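Local coordinates for putative uncharacterized protein (Methanosarcina barkeri str. Fusaro, PDB 3P43) that acts as a manganese-binding phosphoesterase of the LigD 3'-phosphoesterase DNA repair superfamily, probably trimming 3' ends at DNA breaks, at the manganese (II) ion site. Numbering follows the deposited sequence.

The manganese (II) ion site. Residues 37, 41, 43, 45, 97. With MN (manganese (II) ion), chain B.
At least three protein atoms grip the manganese, a carboxylate oxygen and two imidazole nitrogens, in the His-His-Asp metal site of the LigD 3'-phosphoesterase family. His37 comes from strand 31-38, while His43 and Asp45 lie two positions apart on strand 42-50, so adjoining strands of the beta barrel supply the ligands. The shortest bond is from Asp45 OD2 to MN, 2.2 Å; the other carboxylate oxygen, Asp45 OD1, lies 2.7 Å from MN and adds at most a loose second contact. His43 binds through NE2, the ring nitrogen farther from its backbone, at 2.3 Å from MN. His37 instead uses ND1, 2.4 Å from MN, its CG anti to the backbone N (chi1 -170°). The ND1-MN-OD2 angle between His37 and Asp45 is 90°, and the three ligands form a roughly right-angled corner; further ligands such as water may be unseen. His43 takes the crowded position between its backbone N and carbonyl carbon (chi1 64°). His37 CB sits over one face of its ring, displaced toward the rim, and Asp45 OD1 meets its edge in plane. Each imidazole is held by a main-chain carbonyl at the nitrogen that does not bind the metal. His37 NE2 donates to Ala97 O over 2.9 Å, bent and from above the carbonyl plane. His43 ND1 donates to Lys41 O over 3.2 Å, a straighter bond, nearly in the ring plane though again from above the carbonyl plane. These bonds help to set the ring rotation and would probably make the metal-bound nitrogens better electron donors. An alanine in place of His37 would remove both the ND1 ligand and the tie to Ala97, and would probably weaken manganese binding and leave the loop at Ala97 less firmly held.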
loop_
_atom_site.group_PDB
_atom_site.type_symbol
_atom_site.label_atom_id
_atom_site.label_comp_id
_atom_site.label_asym_id
_atom_site.label_seq_id
_atom_site.Cartn_x
_atom_site.Cartn_y
_atom_site.Cartn_z
ATOM N N HIS A 37 -8.766 6.166 -0.333
ATOM C CA HIS A 37 -9.073 6.994 0.824
ATOM C C HIS A 37 -9.406 8.413 0.379
ATOM O O HIS A 37 -8.544 9.134 -0.113
ATOM C CB HIS A 37 -7.894 6.993 1.798
ATOM C CG HIS A 37 -8.201 7.615 3.122
ATOM N ND1 HIS A 37 -7.231 7.870 4.067
ATOM C CD2 HIS A 37 -9.370 8.039 3.661
ATOM C CE1 HIS A 37 -7.787 8.421 5.130
ATOM N NE2 HIS A 37 -9.085 8.533 4.910
ATOM N N LYS A 41 -7.081 14.912 0.299
ATOM C CA LYS A 41 -7.066 14.630 -1.121
ATOM C C LYS A 41 -7.457 13.179 -1.301
ATOM O O LYS A 41 -7.403 12.389 -0.353
ATOM C CB LYS A 41 -5.665 14.837 -1.690
ATOM C CG LYS A 41 -4.836 15.842 -0.918
ATOM C CD LYS A 41 -4.749 17.165 -1.651
ATOM C CE LYS A 41 -3.980 17.020 -2.955
ATOM N NZ LYS A 41 -3.685 18.346 -3.571
ATOM N N HIS A 43 -6.544 9.639 -2.361
ATOM C CA HIS A 43 -5.323 8.857 -2.531
ATOM C C HIS A 43 -5.601 7.390 -2.251
ATOM O O HIS A 43 -6.725 7.014 -1.924
ATOM C CB HIS A 43 -4.211 9.366 -1.616
ATOM C CG HIS A 43 -4.521 9.219 -0.163
ATOM N ND1 HIS A 43 -5.250 10.153 0.539
ATOM C CD2 HIS A 43 -4.203 8.246 0.723
ATOM C CE1 HIS A 43 -5.366 9.764 1.796
ATOM N NE2 HIS A 43 -4.737 8.612 1.933
ATOM N N ASP A 45 -4.345 3.941 -0.133
ATOM C CA ASP A 45 -3.521 3.353 0.904
ATOM C C ASP A 45 -3.213 1.913 0.525
ATOM O O ASP A 45 -4.117 1.105 0.301
ATOM C CB ASP A 45 -4.206 3.455 2.263
ATOM C CG ASP A 45 -4.286 4.883 2.755
ATOM O OD1 ASP A 45 -3.227 5.531 2.867
ATOM O OD2 ASP A 45 -5.400 5.366 3.024
ATOM N N ALA A 97 -9.284 9.984 9.015
ATOM C CA ALA A 97 -10.590 10.577 8.712
ATOM C C ALA A 97 -10.848 10.597 7.209
ATOM O O ALA A 97 -9.942 10.878 6.424
ATOM C CB ALA A 97 -10.690 11.987 9.280
HETATM MN MN MN B . -4.892 7.388 3.822
#